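Local structure of D-psicose 3-epimerase (Agrobacterium tumefaciens, 2HK0) at residues Ser28-Trp34 against Val267-Ile273; Leu180-Ala184 against Ile209-Ser213; Asp216-Thr220 against Ala251-Ile255; Gly226-Thr230 against Ala260-Glu264. The protein catalyses the metal-dependent epimerisation at C3 that interconverts D-fructose and D-psicose. All blocks are in the same frame, centred on the assembly; numbering follows the deposited sequence.

Interaction 1 of 4, residues Ser28-Trp34 against Val267-Ile273; sequences SYWEHEW and VKTGGTI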
loop_
_atom_site.group_PDB
_atom_site.type_symbol
_atom_site.label_atom_id
_atom_site.label_comp_id
_atom_site.label_asym_id
_atom_site.label_seq_id
_atom_site.Cartn_x
_atom_site.Cartn_y
_atom_site.Cartn_z
ATOM N N SER A 28 18.926 -21.161 -10.351
ATOM C CA SER A 28 19.564 -21.356 -9.038
ATOM C C SER A 28 18.572 -21.388 -7.860
ATOM O O SER A 28 18.940 -21.680 -6.713
ATOM C CB SER A 28 20.609 -20.275 -8.783
ATOM O OG SER A 28 21.756 -20.509 -9.574
ATOM N N TYR A 29 17.325 -21.056 -8.147
ATOM C CA TYR A 29 16.252 -21.106 -7.156
ATOM C C TYR A 29 16.205 -22.522 -6.546
ATOM O O TYR A 29 15.936 -22.697 -5.366
ATOM C CB TYR A 29 14.934 -20.827 -7.876
ATOM C CG TYR A 29 13.664 -21.193 -7.142
ATOM C CD1 TYR A 29 13.267 -20.503 -5.997
ATOM C CD2 TYR A 29 12.796 -22.143 -7.669
ATOM C CE1 TYR A 29 12.022 -20.736 -5.407
ATOM C CE2 TYR A 29 11.561 -22.391 -7.093
ATOM C CZ TYR A 29 11.170 -21.683 -5.966
ATOM O OH TYR A 29 9.911 -21.905 -5.429
ATOM N N TRP A 30 16.478 -23.522 -7.374
ATOM C CA TRP A 30 16.444 -24.928 -6.958
ATOM C C TRP A 30 17.778 -25.485 -6.434
ATOM O O TRP A 30 17.846 -26.655 -6.051
ATOM C CB TRP A 30 15.976 -25.798 -8.137
ATOM C CG TRP A 30 14.499 -25.704 -8.463
ATOM C CD1 TRP A 30 13.476 -26.333 -7.812
ATOM C CD2 TRP A 30 13.890 -24.938 -9.514
ATOM N NE1 TRP A 30 12.272 -26.010 -8.385
ATOM C CE2 TRP A 30 12.497 -25.151 -9.432
ATOM C CE3 TRP A 30 14.388 -24.086 -10.513
ATOM C CZ2 TRP A 30 11.591 -24.543 -10.313
ATOM C CZ3 TRP A 30 13.491 -23.482 -11.388
ATOM C CH2 TRP A 30 12.107 -23.714 -11.280
ATOM N N GLU A 31 18.829 -24.669 -6.392
ATOM C CA GLU A 31 20.126 -25.170 -5.934
ATOM C C GLU A 31 20.693 -24.481 -4.698
ATOM O O GLU A 31 20.120 -23.507 -4.197
ATOM C CB GLU A 31 21.146 -25.072 -7.068
ATOM C CG GLU A 31 20.808 -25.911 -8.291
ATOM C CD GLU A 31 20.889 -27.413 -8.014
ATOM O OE1 GLU A 31 21.713 -27.820 -7.167
ATOM O OE2 GLU A 31 20.139 -28.183 -8.652
ATOM N N HIS A 32 21.831 -24.995 -4.218
ATOM C CA HIS A 32 22.511 -24.447 -3.044
ATOM C C HIS A 32 23.914 -24.002 -3.417
ATOM O O HIS A 32 24.576 -23.305 -2.659
ATOM C CB HIS A 32 22.627 -25.503 -1.944
ATOM C CG HIS A 32 21.316 -26.077 -1.518
ATOM N ND1 HIS A 32 20.286 -25.298 -1.036
ATOM C CD2 HIS A 32 20.860 -27.352 -1.512
ATOM C CE1 HIS A 32 19.251 -26.070 -0.754
ATOM N NE2 HIS A 32 19.572 -27.320 -1.035
ATOM N N GLU A 33 24.366 -24.431 -4.589
ATOM C CA GLU A 33 25.697 -24.108 -5.077
ATOM C C GLU A 33 25.609 -23.453 -6.466
ATOM O O GLU A 33 24.787 -23.862 -7.299
ATOM C CB GLU A 33 26.511 -25.399 -5.172
ATOM C CG GLU A 33 27.857 -25.361 -4.491
ATOM C CD GLU A 33 27.749 -25.162 -2.998
ATOM O OE1 GLU A 33 27.029 -25.937 -2.331
ATOM O OE2 GLU A 33 28.394 -24.229 -2.490
ATOM N N TRP A 34 26.448 -22.449 -6.723
ATOM C CA TRP A 34 26.440 -21.792 -8.029
ATOM C C TRP A 34 26.995 -22.756 -9.083
ATOM O O TRP A 34 26.759 -22.591 -10.277
ATOM C CB TRP A 34 27.320 -20.534 -8.026
ATOM C CG TRP A 34 26.920 -19.455 -7.050
ATOM C CD1 TRP A 34 27.666 -18.982 -6.006
ATOM C CD2 TRP A 34 25.712 -18.685 -7.057
ATOM N NE1 TRP A 34 26.999 -17.965 -5.367
ATOM C CE2 TRP A 34 25.797 -17.762 -5.990
ATOM C CE3 TRP A 34 24.567 -18.684 -7.861
ATOM C CZ2 TRP A 34 24.781 -16.844 -5.704
ATOM C CZ3 TRP A 34 23.547 -17.764 -7.573
ATOM C CH2 TRP A 34 23.666 -16.860 -6.505
ATOM N N VAL A 267 15.248 -18.729 -1.423
ATOM C CA VAL A 267 14.581 -19.073 -0.186
ATOM C C VAL A 267 15.219 -20.250 0.584
ATOM O O VAL A 267 14.708 -20.650 1.630
ATOM C CB VAL A 267 13.084 -19.399 -0.467
ATOM C CG1 VAL A 267 12.379 -18.178 -1.118
ATOM C CG2 VAL A 267 12.981 -20.611 -1.382
ATOM N N LYS A 268 16.329 -20.785 0.082
ATOM C CA LYS A 268 17.006 -21.903 0.739
ATOM C C LYS A 268 18.344 -21.545 1.389
ATOM O O LYS A 268 19.207 -20.920 0.767
ATOM C CB LYS A 268 17.223 -23.038 -0.265
ATOM C CG LYS A 268 15.932 -23.729 -0.711
ATOM C CD LYS A 268 15.292 -24.514 0.439
ATOM C CE LYS A 268 14.040 -25.281 -0.027
ATOM N NZ LYS A 268 13.461 -26.196 1.028
ATOM N N THR A 269 18.510 -21.951 2.649
ATOM C CA THR A 269 19.747 -21.694 3.380
ATOM C C THR A 269 20.781 -22.722 2.962
ATOM O O THR A 269 20.437 -23.750 2.377
ATOM C CB THR A 269 19.595 -21.902 4.894
ATOM O OG1 THR A 269 19.429 -23.306 5.144
ATOM C CG2 THR A 269 18.400 -21.138 5.443
ATOM N N GLY A 270 22.044 -22.446 3.282
ATOM C CA GLY A 270 23.117 -23.382 2.977
ATOM C C GLY A 270 23.834 -23.266 1.640
ATOM O O GLY A 270 23.312 -22.728 0.658
ATOM N N GLY A 271 25.050 -23.799 1.608
ATOM C CA GLY A 271 25.850 -23.768 0.401
ATOM C C GLY A 271 26.355 -22.376 0.106
ATOM O O GLY A 271 26.143 -21.441 0.876
ATOM N N THR A 272 27.038 -22.245 -1.020
ATOM C CA THR A 272 27.586 -20.972 -1.458
ATOM C C THR A 272 26.490 -19.928 -1.743
ATOM O O THR A 272 26.659 -18.747 -1.440
ATOM C CB THR A 272 28.423 -21.177 -2.729
ATOM O OG1 THR A 272 29.441 -22.149 -2.463
ATOM C CG2 THR A 272 29.084 -19.880 -3.152
ATOM N N ILE A 273 25.380 -20.361 -2.336
ATOM C CA ILE A 273 24.298 -19.426 -2.640
ATOM C C ILE A 273 23.748 -18.888 -1.315
ATOM O O ILE A 273 23.610 -17.672 -1.131
ATOM C CB ILE A 273 23.169 -20.128 -3.449
ATOM C CG1 ILE A 273 23.704 -20.519 -4.829
ATOM C CG2 ILE A 273 21.965 -19.207 -3.594
ATOM C CD1 ILE A 273 22.770 -21.381 -5.636
HETATM O O HOH W 1 16.147 -20.877 -3.209
HETATM O O HOH W 2 21.092 -22.394 -0.595
#

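Interaction 2 of 4, residues Leu180-Ala184 against Ile209-Ser213; sequences LNTAA and IEEDS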
loop_
_atom_site.group_PDB
_atom_site.type_symbol
_atom_site.label_atom_id
_atom_site.label_comp_id
_atom_site.label_asym_id
_atom_site.label_seq_id
_atom_site.Cartn_x
_atom_site.Cartn_y
_atom_site.Cartn_z
ATOM N N LEU A 180 25.751 2.588 -8.820
ATOM C CA LEU A 180 24.384 2.737 -9.350
ATOM C C LEU A 180 23.410 2.077 -8.348
ATOM O O LEU A 180 23.339 0.845 -8.253
ATOM C CB LEU A 180 24.280 2.069 -10.732
ATOM C CG LEU A 180 25.366 2.451 -11.762
ATOM C CD1 LEU A 180 25.195 1.635 -13.050
ATOM C CD2 LEU A 180 25.275 3.941 -12.093
ATOM N N ASN A 181 22.687 2.905 -7.592
ATOM C CA ASN A 181 21.736 2.437 -6.578
ATOM C C ASN A 181 20.314 2.830 -6.913
ATOM O O ASN A 181 19.353 2.347 -6.305
ATOM C CB ASN A 181 22.067 3.061 -5.227
ATOM C CG ASN A 181 23.420 2.649 -4.720
ATOM O OD1 ASN A 181 24.197 3.479 -4.270
ATOM N ND2 ASN A 181 23.712 1.355 -4.795
ATOM N N THR A 182 20.192 3.691 -7.903
ATOM C CA THR A 182 18.909 4.229 -8.299
ATOM C C THR A 182 18.624 4.140 -9.807
ATOM O O THR A 182 19.550 4.201 -10.619
ATOM C CB THR A 182 18.914 5.704 -7.831
ATOM O OG1 THR A 182 18.157 5.831 -6.618
ATOM C CG2 THR A 182 18.464 6.599 -8.888
ATOM N N ALA A 183 17.352 4.004 -10.185
ATOM C CA ALA A 183 17.007 3.966 -11.599
ATOM C C ALA A 183 17.557 5.242 -12.281
ATOM O O ALA A 183 18.107 5.181 -13.367
ATOM C CB ALA A 183 15.480 3.875 -11.772
ATOM N N ALA A 184 17.434 6.392 -11.619
ATOM C CA ALA A 184 17.920 7.652 -12.195
ATOM C C ALA A 184 19.432 7.603 -12.409
ATOM O O ALA A 184 19.936 8.121 -13.402
ATOM C CB ALA A 184 17.550 8.826 -11.288
ATOM N N ILE A 209 14.731 -1.269 -1.457
ATOM C CA ILE A 209 15.566 -0.580 -0.491
ATOM C C ILE A 209 15.853 0.877 -0.884
ATOM O O ILE A 209 15.580 1.807 -0.115
ATOM C CB ILE A 209 16.914 -1.300 -0.325
ATOM C CG1 ILE A 209 16.680 -2.726 0.194
ATOM C CG2 ILE A 209 17.842 -0.481 0.600
ATOM C CD1 ILE A 209 17.930 -3.596 0.209
ATOM N N GLU A 210 16.350 1.071 -2.105
ATOM C CA GLU A 210 16.771 2.394 -2.561
ATOM C C GLU A 210 15.776 3.395 -3.150
ATOM O O GLU A 210 15.928 4.599 -2.951
ATOM C CB GLU A 210 17.907 2.215 -3.575
ATOM C CG GLU A 210 19.078 1.383 -3.057
ATOM C CD GLU A 210 19.719 1.968 -1.801
ATOM O OE1 GLU A 210 19.539 3.182 -1.533
ATOM O OE2 GLU A 210 20.415 1.216 -1.087
ATOM N N GLU A 211 14.766 2.921 -3.863
ATOM C CA GLU A 211 13.854 3.843 -4.537
ATOM C C GLU A 211 12.795 4.553 -3.727
ATOM O O GLU A 211 12.220 4.007 -2.774
ATOM C CB GLU A 211 13.150 3.139 -5.698
ATOM C CG GLU A 211 14.076 2.458 -6.725
ATOM C CD GLU A 211 14.820 3.446 -7.629
ATOM O OE1 GLU A 211 14.499 4.660 -7.613
ATOM O OE2 GLU A 211 15.717 2.989 -8.364
ATOM N N ASP A 212 12.513 5.775 -4.152
ATOM C CA ASP A 212 11.471 6.589 -3.544
ATOM C C ASP A 212 10.099 6.017 -3.961
ATOM O O ASP A 212 9.163 5.968 -3.157
ATOM C CB ASP A 212 11.592 8.047 -4.026
ATOM C CG ASP A 212 10.454 8.924 -3.519
ATOM O OD1 ASP A 212 10.137 8.861 -2.309
ATOM O OD2 ASP A 212 9.880 9.689 -4.326
ATOM N N SER A 213 9.992 5.580 -5.216
ATOM C CA SER A 213 8.743 5.024 -5.753
ATOM C C SER A 213 9.014 3.973 -6.843
ATOM O O SER A 213 9.782 4.230 -7.770
ATOM C CB SER A 213 7.882 6.156 -6.336
ATOM O OG SER A 213 6.872 5.642 -7.199
HETATM O O HOH W 3 15.316 6.520 -9.450
#

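Interaction 3 of 4, residues Asp216-Thr220 against Ala251-Ile255; sequences DAIRT and ALRDI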
loop_
_atom_site.group_PDB
_atom_site.type_symbol
_atom_site.label_atom_id
_atom_site.label_comp_id
_atom_site.label_asym_id
_atom_site.label_seq_id
_atom_site.Cartn_x
_atom_site.Cartn_y
_atom_site.Cartn_z
ATOM N N ASP A 216 7.665 5.240 -10.194
ATOM C CA ASP A 216 8.502 6.326 -10.686
ATOM C C ASP A 216 9.835 5.825 -11.208
ATOM O O ASP A 216 10.326 6.338 -12.209
ATOM C CB ASP A 216 8.766 7.373 -9.597
ATOM C CG ASP A 216 7.609 8.358 -9.432
ATOM O OD1 ASP A 216 6.636 8.309 -10.224
ATOM O OD2 ASP A 216 7.682 9.197 -8.506
ATOM N N ALA A 217 10.417 4.826 -10.538
ATOM C CA ALA A 217 11.713 4.298 -10.960
ATOM C C ALA A 217 11.581 3.615 -12.333
ATOM O O ALA A 217 12.452 3.742 -13.209
ATOM C CB ALA A 217 12.242 3.306 -9.913
ATOM N N ILE A 218 10.474 2.912 -12.524
ATOM C CA ILE A 218 10.232 2.201 -13.778
ATOM C C ILE A 218 10.002 3.182 -14.916
ATOM O O ILE A 218 10.530 3.016 -16.014
ATOM C CB ILE A 218 9.029 1.258 -13.624
ATOM C CG1 ILE A 218 9.447 0.090 -12.727
ATOM C CG2 ILE A 218 8.542 0.773 -14.993
ATOM C CD1 ILE A 218 8.307 -0.824 -12.289
ATOM N N ARG A 219 9.229 4.225 -14.644
ATOM C CA ARG A 219 8.969 5.224 -15.655
ATOM C C ARG A 219 10.257 5.986 -15.969
ATOM O O ARG A 219 10.477 6.388 -17.107
ATOM C CB ARG A 219 7.896 6.187 -15.164
ATOM C CG ARG A 219 6.665 6.181 -16.015
ATOM C CD ARG A 219 5.445 5.829 -15.218
ATOM N NE ARG A 219 5.486 6.417 -13.888
ATOM C CZ ARG A 219 4.694 6.027 -12.900
ATOM N NH1 ARG A 219 3.807 5.067 -13.120
ATOM N NH2 ARG A 219 4.831 6.561 -11.692
ATOM N N THR A 220 11.097 6.192 -14.953
ATOM C CA THR A 220 12.365 6.891 -15.148
ATOM C C THR A 220 13.219 6.071 -16.110
ATOM O O THR A 220 13.845 6.612 -17.020
ATOM C CB THR A 220 13.109 7.076 -13.808
ATOM O OG1 THR A 220 12.428 8.058 -13.025
ATOM C CG2 THR A 220 14.533 7.531 -14.034
ATOM N N ALA A 251 3.138 0.487 -14.170
ATOM C CA ALA A 251 4.304 1.208 -14.652
ATOM C C ALA A 251 4.924 0.489 -15.860
ATOM O O ALA A 251 5.263 1.132 -16.856
ATOM C CB ALA A 251 5.330 1.360 -13.531
ATOM N N LEU A 252 5.068 -0.834 -15.779
ATOM C CA LEU A 252 5.633 -1.592 -16.897
ATOM C C LEU A 252 4.759 -1.362 -18.142
ATOM O O LEU A 252 5.275 -1.162 -19.241
ATOM C CB LEU A 252 5.723 -3.095 -16.549
ATOM C CG LEU A 252 6.736 -3.450 -15.447
ATOM C CD1 LEU A 252 6.687 -4.952 -15.170
ATOM C CD2 LEU A 252 8.154 -3.042 -15.866
ATOM N N ARG A 253 3.439 -1.370 -17.969
ATOM C CA ARG A 253 2.557 -1.115 -19.104
ATOM C C ARG A 253 2.672 0.344 -19.580
ATOM O O ARG A 253 2.650 0.604 -20.781
ATOM C CB ARG A 253 1.105 -1.458 -18.757
ATOM C CG ARG A 253 0.682 -2.850 -19.255
ATOM C CD ARG A 253 0.479 -3.875 -18.134
ATOM N NE ARG A 253 -0.726 -3.589 -17.355
ATOM C CZ ARG A 253 -0.966 -4.074 -16.140
ATOM N NH1 ARG A 253 -0.087 -4.877 -15.553
ATOM N NH2 ARG A 253 -2.081 -3.739 -15.504
ATOM N N ASP A 254 2.818 1.285 -18.646
ATOM C CA ASP A 254 2.969 2.704 -19.003
ATOM C C ASP A 254 4.141 2.868 -19.970
ATOM O O ASP A 254 4.071 3.658 -20.910
ATOM C CB ASP A 254 3.280 3.584 -17.782
ATOM C CG ASP A 254 2.049 3.951 -16.964
ATOM O OD1 ASP A 254 0.919 3.882 -17.500
ATOM O OD2 ASP A 254 2.229 4.333 -15.772
ATOM N N ILE A 255 5.232 2.138 -19.735
ATOM C CA ILE A 255 6.388 2.269 -20.616
ATOM C C ILE A 255 6.398 1.264 -21.763
ATOM O O ILE A 255 7.409 1.126 -22.469
ATOM C CB ILE A 255 7.717 2.153 -19.826
ATOM C CG1 ILE A 255 7.891 0.743 -19.264
ATOM C CG2 ILE A 255 7.728 3.166 -18.699
ATOM C CD1 ILE A 255 9.297 0.504 -18.664
#

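Interaction 4 of 4, residues Gly226-Thr230 against Ala260-Glu264; sequences GHFHT and AVIME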
loop_
_atom_site.group_PDB
_atom_site.type_symbol
_atom_site.label_atom_id
_atom_site.label_comp_id
_atom_site.label_asym_id
_atom_site.label_seq_id
_atom_site.Cartn_x
_atom_site.Cartn_y
_atom_site.Cartn_z
ATOM N N GLY A 226 15.773 -2.526 -20.133
ATOM C CA GLY A 226 15.994 -3.670 -21.003
ATOM C C GLY A 226 15.806 -5.041 -20.375
ATOM O O GLY A 226 15.675 -6.029 -21.094
ATOM N N HIS A 227 15.783 -5.105 -19.045
ATOM C CA HIS A 227 15.628 -6.373 -18.327
ATOM C C HIS A 227 15.046 -6.057 -16.937
ATOM O O HIS A 227 15.241 -4.957 -16.412
ATOM C CB HIS A 227 16.997 -7.057 -18.214
ATOM C CG HIS A 227 16.927 -8.543 -18.057
ATOM N ND1 HIS A 227 16.063 -9.332 -18.790
ATOM C CD2 HIS A 227 17.639 -9.391 -17.274
ATOM C CE1 HIS A 227 16.246 -10.600 -18.467
ATOM N NE2 HIS A 227 17.197 -10.665 -17.549
ATOM N N PHE A 228 14.338 -7.013 -16.344
ATOM C CA PHE A 228 13.671 -6.791 -15.059
ATOM C C PHE A 228 13.677 -8.053 -14.194
ATOM O O PHE A 228 13.361 -9.149 -14.669
ATOM C CB PHE A 228 12.218 -6.369 -15.340
ATOM C CG PHE A 228 11.494 -5.744 -14.166
ATOM C CD1 PHE A 228 11.892 -4.519 -13.651
ATOM C CD2 PHE A 228 10.349 -6.347 -13.641
ATOM C CE1 PHE A 228 11.161 -3.889 -12.632
ATOM C CE2 PHE A 228 9.603 -5.733 -12.619
ATOM C CZ PHE A 228 10.008 -4.504 -12.115
ATOM N N HIS A 229 14.022 -7.890 -12.922
ATOM C CA HIS A 229 14.051 -9.006 -11.980
ATOM C C HIS A 229 12.984 -8.807 -10.906
ATOM O O HIS A 229 12.748 -7.676 -10.456
ATOM C CB HIS A 229 15.429 -9.099 -11.302
ATOM C CG HIS A 229 16.439 -9.872 -12.089
ATOM N ND1 HIS A 229 17.684 -10.189 -11.591
ATOM C CD2 HIS A 229 16.363 -10.451 -13.309
ATOM C CE1 HIS A 229 18.328 -10.939 -12.465
ATOM N NE2 HIS A 229 17.547 -11.114 -13.518
ATOM N N THR A 230 12.368 -9.903 -10.469
ATOM C CA THR A 230 11.329 -9.825 -9.450
ATOM C C THR A 230 11.542 -10.761 -8.261
ATOM O O THR A 230 12.172 -11.817 -8.376
ATOM C CB THR A 230 9.966 -10.152 -10.031
ATOM O OG1 THR A 230 10.047 -11.416 -10.699
ATOM C CG2 THR A 230 9.529 -9.064 -11.017
ATOM N N ALA A 260 11.770 -9.105 -20.803
ATOM C CA ALA A 260 11.621 -10.228 -19.889
ATOM C C ALA A 260 11.446 -9.830 -18.432
ATOM O O ALA A 260 11.958 -8.811 -17.979
ATOM C CB ALA A 260 12.825 -11.156 -20.014
ATOM N N VAL A 261 10.709 -10.658 -17.704
ATOM C CA VAL A 261 10.482 -10.463 -16.279
ATOM C C VAL A 261 10.932 -11.795 -15.667
ATOM O O VAL A 261 10.244 -12.808 -15.810
ATOM C CB VAL A 261 8.990 -10.221 -15.970
ATOM C CG1 VAL A 261 8.780 -10.142 -14.462
ATOM C CG2 VAL A 261 8.529 -8.929 -16.629
ATOM N N ILE A 262 12.093 -11.791 -15.017
ATOM C CA ILE A 262 12.652 -12.999 -14.421
ATOM C C ILE A 262 12.508 -12.984 -12.913
ATOM O O ILE A 262 13.006 -12.059 -12.244
ATOM C CB ILE A 262 14.173 -13.121 -14.698
ATOM C CG1 ILE A 262 14.482 -12.803 -16.168
ATOM C CG2 ILE A 262 14.664 -14.539 -14.293
ATOM C CD1 ILE A 262 13.814 -13.737 -17.164
HETATM N N MSE A 263 11.835 -13.983 -12.356
HETATM C CA MSE A 263 11.744 -14.028 -10.893
HETATM C C MSE A 263 13.073 -14.638 -10.426
HETATM O O MSE A 263 13.553 -15.621 -10.989
HETATM C CB MSE A 263 10.552 -14.863 -10.417
HETATM C CG MSE A 263 10.501 -16.290 -10.918
HETATM SE SE MSE A 263 8.849 -17.116 -10.245
HETATM C CE MSE A 263 7.525 -16.113 -11.245
ATOM N N GLU A 264 13.667 -14.034 -9.404
ATOM C CA GLU A 264 14.958 -14.458 -8.885
ATOM C C GLU A 264 14.803 -14.770 -7.398
ATOM O O GLU A 264 15.366 -14.098 -6.540
ATOM C CB GLU A 264 15.945 -13.307 -9.105
ATOM C CG GLU A 264 17.376 -13.554 -8.686
ATOM C CD GLU A 264 18.239 -12.318 -8.925
ATOM O OE1 GLU A 264 17.799 -11.212 -8.550
ATOM O OE2 GLU A 264 19.348 -12.450 -9.486
HETATM O O HOH W 4 14.582 -8.433 -21.054
#

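Interaction 1 of 4, residues Ser28-Trp34 against Val267-Ile273
Ile-273 lies across the indole of Trp-34. Its CG1 sits over one face of the ring system, 3.5 Å from the centroid of the six-membered ring of Trp-34 and 11° off the ring normal, a well-centred CH-pi contact. The side chain is extended beyond CG1 (chi2 172°), which carries Ile-273 CD1 toward the Glu-33 backbone, 3.6 Å from Glu-33 N. The same residue is also held by its backbone: Ile-273 N donates to His-32 O at 3.1 Å. The imidazole of His-32 turns an edge to Lys-268, His-32 CE1 to Lys-268 CB 3.7 Å, and a water lies within hydrogen-bonding distance of His-32 ND1, Lys-268 O and Gly-270 O, though it has more acceptors in reach than protons; it sits between the ring and the loop before the helix. Next to it Glu-33 OE2 accepts the N-H of Thr-272 at 2.8 Å; the still closer approach of the threonine hydroxyl is too short to trust. Trp-34 NE1 itself bonds to Asp-276, farther along helix 271-276. The contact therefore joins the loops that leave barrel strands 22-26 and 260-263, with Tyr-29 and Lys-268 resting against helix 289-307.

Interaction 2 of 4, residues Leu180-Ala184 against Ile209-Ser213
Glu-211 reaches across to the first turn of helix 183-193: its OE2 meets the helix directly, its OE1 through a water. OE2 of Glu-211 accepts the N-H of Ala-183 on its syn lone pair, 2.6 Å from Ala-183 N and with 151° at the hydrogen. OE1 of Glu-211 takes a water at 2.7 Å, and the water in turn accepts from Ala-184 N at 3.0 Å. One carboxylate thus serves two successive backbone N-H groups, one directly and one through water, which holds its plane in place. CG of Glu-211 stands beside the backbone N, and a bend at chi2 (-73°) folds the carboxylate to the helix start. Thr-182 occupies the N-cap position but makes no capping bond with its hydroxyl; its side chain passes the glutamate obliquely, Thr-182 OG1 to OE1 of Glu-211 4.0 Å. The negative group at the helix start would probably be stabilised by the helix dipole.

Glu-210 meets the other segment with its aliphatic part instead. Its CB presses on Asn-181 O at 3.1 Å, and its CG lies 4.1 Å from Asn-181 CB, while its carboxylate turns to Arg-174 and to Arg-281 of the second subunit. The amide nitrogen of Asn-181 likewise looks elsewhere, to Leu-172 O and Asn-177 O.

The contact links the end of helix 204-210 to the beginning of helix 183-193. Ala-217 of helix 214-221 packs against both Ala-183 and Glu-211, while Trp-280 of the second subunit packs on Asn-181, and its Arg-281 on Thr-182.

Interaction 3 of 4, residues Asp216-Thr220 against Ala251-Ile255
Arg-219 reaches Asp-254 by an uncommon route: its first two torsions both lie off the staggered positions (chi1 -118°, chi2 122°) and the chain bends again at chi3. The folded side chain brings Arg-219 NH1 to Asp-254 OD2 at 3.2 Å, a salt bridge whose acceptor lies 22° out of the guanidinium plane. The second terminal nitrogen, Arg-219 NH2, bonds in that plane to Asp-216 OD1 at 2.9 Å, one turn back on its own helix, so a single guanidinium bridges two aspartates.

Beneath these charges the helices meet through apolar side chains. Ile-218 drops its CG2 branch onto Ala-251 CB at 3.6 Å, and the small alanine lets the CA atoms of Ile-218 and Ala-251 come to 6.1 Å. The same Ile-218 methyl touches Leu-252 CD2 at 3.9 Å and Ile-255 CD1 at 3.8 Å, wedged among three side chains. Ile-255 also sends CG2 alongside the arginine backbone, 3.9 Å from Arg-219 CA. Ile-218 and Leu-252 continue inward onto Phe-228 of strand 225-230.

In the third subunit, the same arginine and Asp-216 come close to this Arg-219 and Asp-254, gathering charges of both signs at the interface. Each guanidinium would probably be screened from its twin by these carboxylates.

Interaction 4 of 4, residues Gly226-Thr230 against Ala260-Glu264
Ile-262 O is gripped from the neighbouring strand by Thr-230 N at 2.9 Å, and the CA-H of His-229 adds a contact at 3.2 Å from CA to that oxygen. The parallel pairing continues on both sides: Ile-262 N donates to Phe-228 O at 3.0 Å, nearly straight at 172°, and Glu-264 N to Thr-230 O at 2.9 Å. At the start of the pair a water spans Gly-226 O, His-227 ND1 and Ala-260 N, where the direct bond between the strands is weak.

One face carries His-227, His-229 and Ile-262. His-229 lies side by side with Ile-262, His-229 CD2 to Ile-262 CB 3.7 Å, while Ile-262 CG1 passes obliquely by His-227 CE1 at 3.6 Å. Both histidines pass NE2 to Glu-54 across the barrel. Glu-264, extended from CG outward, reaches with its carboxylate to His-229 ND1, a weak bond with ring and carboxylate planes 72° apart. On the other face, Phe-228 turns its ring edge to Val-261 CG1, and Thr-230 CG2 meets that methyl, Val-261 CG1, at 3.7 Å, the side chains at about a right angle.

These are the last two strands of the closed eight-stranded TIM barrel, joined through helix 245-254 as a beta-alpha-beta unit; Glu-264 lies at their C-terminal end, where TIM-barrel enzymes place their active sites.

How the interactions relate
All four contacts belong to one TIM barrel. Interaction 4 pairs its last two strands and lies nearest the chain centre, about 7 Å from it. Interaction 3 packs helices 214-221 and 245-254 outside those strands, its centre about 14 Å from that of interaction 4, and the two touch through Phe-228. Interaction 2, about 13 Å from interaction 3 between centres, continues the helical layer, and both reach the third subunit. Interaction 1 lies about 19 Å from interaction 4, centre to centre, and adjoins it in sequence, strand 260-263 running on toward 267-273. Its two segments bracket the others, joining the loops after the first and last strands; interactions 3 and 4 alternate along the chain, as strand 225-230, helix 245-254 and strand 260-263 form one beta-alpha-beta unit.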